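Local structure of putative Vgr protein (Escherichia coli, 3WIT) at residues 1-9 against 27-39. The protein is a VgrG component of the type VI secretion system that probably forms part of its trimeric spike; this chain is the C-terminal beta-helical region. Residues are numbered along the deposited sequence; the frame is centred on the assembly and turned at random.
Sequences GTIAGSVHV and IKEIMLAVEESKI
Ile-27 sets its CB against CG2 of Val-9, 3.7 Å away; Val-9 is poorly ordered. Lys-28 lays its extended chain over one face of the His-8 ring, a CH-pi contact with Lys-28 CG 4.0 Å from the ring centroid and almost on the ring normal. His-8 CG is anti to the backbone N (chi1 -171°), which places the ring beside Lys-28; chi2 of -43° sets the turn of its face. Lys-28 NZ forms a salt bridge with Glu-35 OE1 of the third subunit. Glu-29 and Val-7, Met-31 and Gly-5, and Ala-33 and Ile-3 are hydrogen-bonded antiparallel pairs. Met-31 CG also leans on CG2 of Ile-3. On the face of Ala-4 and Thr-2, Leu-32 CD2 reaches Ala-4 CB at 3.8 Å. Val-34 CG1 lies 3.8 Å from Thr-2 CG2, where a type II' turn begins. Glu-35 N binds Gly-1 O at 2.8 Å. Glu-35 OE1 forms salt bridges with Gly-1 N, the amino end of this construct and not of the full-length protein, and with Lys-28 of the second subunit. Backbone hydrogen bonds thus hold 2-8 to 28-34 at the edge of this chain's sheet, while intersubunit salt bridges join the triple-stranded beta-helix.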
loop_
_atom_site.group_PDB
_atom_site.type_symbol
_atom_site.label_atom_id
_atom_site.label_comp_id
_atom_site.label_asym_id
_atom_site.label_seq_id
_atom_site.Cartn_x
_atom_site.Cartn_y
_atom_site.Cartn_z
ATOM N N GLY A 1 1.923 -18.444 10.004
ATOM C CA GLY A 1 2.349 -19.044 8.754
ATOM C C GLY A 1 2.556 -17.983 7.693
ATOM O O GLY A 1 2.453 -16.785 7.967
ATOM N N THR A 2 2.873 -18.421 6.474
ATOM C CA THR A 2 3.073 -17.519 5.335
ATOM C C THR A 2 2.449 -18.088 4.055
ATOM O O THR A 2 2.512 -19.288 3.810
ATOM C CB THR A 2 4.553 -17.194 5.067
ATOM O OG1 THR A 2 5.273 -18.406 4.823
ATOM C CG2 THR A 2 5.174 -16.506 6.255
ATOM N N ILE A 3 1.838 -17.215 3.262
ATOM C CA ILE A 3 1.120 -17.609 2.042
ATOM C C ILE A 3 1.395 -16.578 0.968
ATOM O O ILE A 3 1.233 -15.403 1.220
ATOM C CB ILE A 3 -0.411 -17.564 2.275
ATOM C CG1 ILE A 3 -0.878 -18.715 3.152
ATOM C CG2 ILE A 3 -1.162 -17.589 0.960
ATOM C CD1 ILE A 3 -2.367 -18.698 3.400
ATOM N N ALA A 4 1.795 -16.985 -0.239
ATOM C CA ALA A 4 1.801 -16.034 -1.346
ATOM C C ALA A 4 1.157 -16.787 -2.494
ATOM O O ALA A 4 1.639 -17.867 -2.852
ATOM C CB ALA A 4 3.208 -15.642 -1.705
ATOM N N GLY A 5 0.064 -16.252 -3.046
ATOM C CA GLY A 5 -0.767 -17.045 -3.949
ATOM C C GLY A 5 -1.512 -16.178 -4.938
ATOM O O GLY A 5 -1.858 -15.039 -4.625
ATOM N N SER A 6 -1.712 -16.699 -6.138
ATOM C CA SER A 6 -2.485 -16.010 -7.158
ATOM C C SER A 6 -3.428 -17.078 -7.667
ATOM O O SER A 6 -2.978 -18.167 -8.037
ATOM C CB SER A 6 -1.552 -15.532 -8.271
ATOM O OG SER A 6 -2.295 -15.069 -9.384
ATOM N N VAL A 7 -4.737 -16.807 -7.623
ATOM C CA VAL A 7 -5.743 -17.767 -8.090
ATOM C C VAL A 7 -6.768 -17.124 -9.046
ATOM O O VAL A 7 -7.200 -16.004 -8.819
ATOM C CB VAL A 7 -6.505 -18.440 -6.916
ATOM C CG1 VAL A 7 -7.507 -19.421 -7.454
ATOM C CG2 VAL A 7 -5.559 -19.206 -6.019
ATOM N N HIS A 8 -7.128 -17.830 -10.117
ATOM C CA HIS A 8 -8.202 -17.413 -11.014
ATOM C C HIS A 8 -9.036 -18.656 -11.307
ATOM O O HIS A 8 -8.699 -19.451 -12.187
ATOM C CB HIS A 8 -7.649 -16.789 -12.298
ATOM C CG HIS A 8 -8.687 -16.149 -13.174
ATOM N ND1 HIS A 8 -9.908 -16.730 -13.441
ATOM C CD2 HIS A 8 -8.669 -14.980 -13.863
ATOM C CE1 HIS A 8 -10.598 -15.949 -14.252
ATOM N NE2 HIS A 8 -9.869 -14.880 -14.524
ATOM N N VAL A 9 -10.125 -18.791 -10.546
ATOM C CA VAL A 9 -10.930 -20.019 -10.386
ATOM C C VAL A 9 -10.114 -21.286 -10.130
ATOM O O VAL A 9 -9.887 -21.658 -8.975
ATOM C CB VAL A 9 -11.946 -20.237 -11.528
ATOM C CG1 VAL A 9 -12.752 -21.510 -11.286
ATOM C CG2 VAL A 9 -12.866 -19.034 -11.626
ATOM N N ILE A 27 -12.360 -16.817 -6.145
ATOM C CA ILE A 27 -12.098 -17.302 -7.492
ATOM C C ILE A 27 -11.164 -16.407 -8.340
ATOM O O ILE A 27 -10.605 -16.883 -9.312
ATOM C CB ILE A 27 -13.407 -17.579 -8.257
ATOM C CG1 ILE A 27 -14.054 -16.267 -8.724
ATOM C CG2 ILE A 27 -14.349 -18.408 -7.387
ATOM C CD1 ILE A 27 -14.966 -16.417 -9.931
ATOM N N LYS A 28 -11.019 -15.123 -8.010
ATOM C CA LYS A 28 -9.943 -14.298 -8.580
ATOM C C LYS A 28 -9.337 -13.531 -7.429
ATOM O O LYS A 28 -9.949 -12.603 -6.890
ATOM C CB LYS A 28 -10.474 -13.256 -9.561
ATOM C CG LYS A 28 -11.234 -13.777 -10.764
ATOM C CD LYS A 28 -11.559 -12.586 -11.677
ATOM C CE LYS A 28 -12.093 -13.002 -13.032
ATOM N NZ LYS A 28 -11.934 -11.883 -14.003
ATOM N N GLU A 29 -8.125 -13.881 -7.031
ATOM C CA GLU A 29 -7.584 -13.251 -5.842
ATOM C C GLU A 29 -6.084 -13.378 -5.885
ATOM O O GLU A 29 -5.588 -14.381 -6.404
ATOM C CB GLU A 29 -8.126 -13.994 -4.633
ATOM C CG GLU A 29 -7.638 -13.476 -3.309
ATOM C CD GLU A 29 -8.438 -14.068 -2.150
ATOM O OE1 GLU A 29 -8.191 -13.673 -0.979
ATOM O OE2 GLU A 29 -9.316 -14.926 -2.427
ATOM N N ILE A 30 -5.380 -12.375 -5.371
ATOM C CA ILE A 30 -3.941 -12.511 -5.093
ATOM C C ILE A 30 -3.814 -12.238 -3.602
ATOM O O ILE A 30 -4.423 -11.280 -3.097
ATOM C CB ILE A 30 -3.135 -11.457 -5.851
ATOM C CG1 ILE A 30 -3.099 -11.794 -7.325
ATOM C CG2 ILE A 30 -1.683 -11.365 -5.284
ATOM C CD1 ILE A 30 -2.646 -10.633 -8.212
HETATM N N MSE A 31 -3.081 -13.083 -2.880
HETATM C CA MSE A 31 -2.890 -12.873 -1.440
HETATM C C MSE A 31 -1.413 -12.985 -1.057
HETATM O O MSE A 31 -0.736 -13.931 -1.462
HETATM C CB MSE A 31 -3.702 -13.915 -0.658
HETATM C CG MSE A 31 -3.306 -14.064 0.793
HETATM SE SE MSE A 31 -4.070 -12.613 1.810
HETATM C CE MSE A 31 -5.850 -13.360 2.011
ATOM N N LEU A 32 -0.921 -12.037 -0.265
ATOM C CA LEU A 32 0.425 -12.128 0.301
ATOM C C LEU A 32 0.228 -12.020 1.807
ATOM O O LEU A 32 -0.311 -11.033 2.283
ATOM C CB LEU A 32 1.270 -10.954 -0.143
ATOM C CG LEU A 32 1.445 -10.770 -1.645
ATOM C CD1 LEU A 32 2.265 -9.509 -1.936
ATOM C CD2 LEU A 32 2.139 -12.007 -2.141
ATOM N N ALA A 33 0.663 -13.015 2.556
ATOM C CA ALA A 33 0.458 -13.008 3.993
ATOM C C ALA A 33 1.678 -13.549 4.756
ATOM O O ALA A 33 2.261 -14.580 4.396
ATOM C CB ALA A 33 -0.789 -13.818 4.332
ATOM N N VAL A 34 2.062 -12.836 5.810
ATOM C CA VAL A 34 3.027 -13.330 6.752
ATOM C C VAL A 34 2.376 -13.116 8.130
ATOM O O VAL A 34 2.106 -11.974 8.511
ATOM C CB VAL A 34 4.354 -12.521 6.643
ATOM C CG1 VAL A 34 5.313 -12.981 7.697
ATOM C CG2 VAL A 34 4.995 -12.697 5.248
ATOM N N GLU A 35 2.076 -14.191 8.842
ATOM C CA GLU A 35 1.249 -14.116 10.070
ATOM C C GLU A 35 0.071 -13.160 9.897
ATOM O O GLU A 35 -0.767 -13.361 9.018
ATOM C CB GLU A 35 2.062 -13.645 11.266
ATOM C CG GLU A 35 3.489 -14.072 11.211
ATOM C CD GLU A 35 3.767 -15.199 12.130
ATOM O OE1 GLU A 35 3.432 -16.346 11.760
ATOM O OE2 GLU A 35 4.312 -14.941 13.226
ATOM N N GLU A 36 0.040 -12.098 10.710
ATOM C CA GLU A 36 -1.085 -11.154 10.704
ATOM C C GLU A 36 -0.957 -9.976 9.737
ATOM O O GLU A 36 -1.822 -9.082 9.701
ATOM C CB GLU A 36 -1.370 -10.655 12.132
ATOM C CG GLU A 36 -1.895 -11.745 13.017
ATOM C CD GLU A 36 -2.935 -12.574 12.286
ATOM O OE1 GLU A 36 -3.956 -11.987 11.851
ATOM O OE2 GLU A 36 -2.720 -13.799 12.114
ATOM N N SER A 37 0.116 -9.969 8.945
ATOM C CA SER A 37 0.307 -8.928 7.943
ATOM C C SER A 37 -0.112 -9.469 6.582
ATOM O O SER A 37 0.397 -10.509 6.142
ATOM C CB SER A 37 1.773 -8.497 7.907
ATOM O OG SER A 37 2.320 -8.453 9.223
ATOM N N LYS A 38 -1.037 -8.779 5.920
ATOM C CA LYS A 38 -1.624 -9.296 4.678
ATOM C C LYS A 38 -1.854 -8.196 3.685
ATOM O O LYS A 38 -2.226 -7.081 4.063
ATOM C CB LYS A 38 -2.983 -9.947 4.959
ATOM C CG LYS A 38 -2.970 -11.097 5.915
ATOM C CD LYS A 38 -4.358 -11.738 5.937
ATOM C CE LYS A 38 -4.361 -13.055 6.688
ATOM N NZ LYS A 38 -3.964 -12.897 8.114
ATOM N N ILE A 39 -1.632 -8.513 2.409
ATOM C CA ILE A 39 -2.096 -7.699 1.297
ATOM C C ILE A 39 -2.949 -8.613 0.407
ATOM O O ILE A 39 -2.507 -9.716 0.030
ATOM C CB ILE A 39 -0.946 -7.119 0.464
ATOM C CG1 ILE A 39 -0.145 -6.108 1.270
ATOM C CG2 ILE A 39 -1.505 -6.406 -0.781
ATOM C CD1 ILE A 39 1.160 -5.646 0.570
#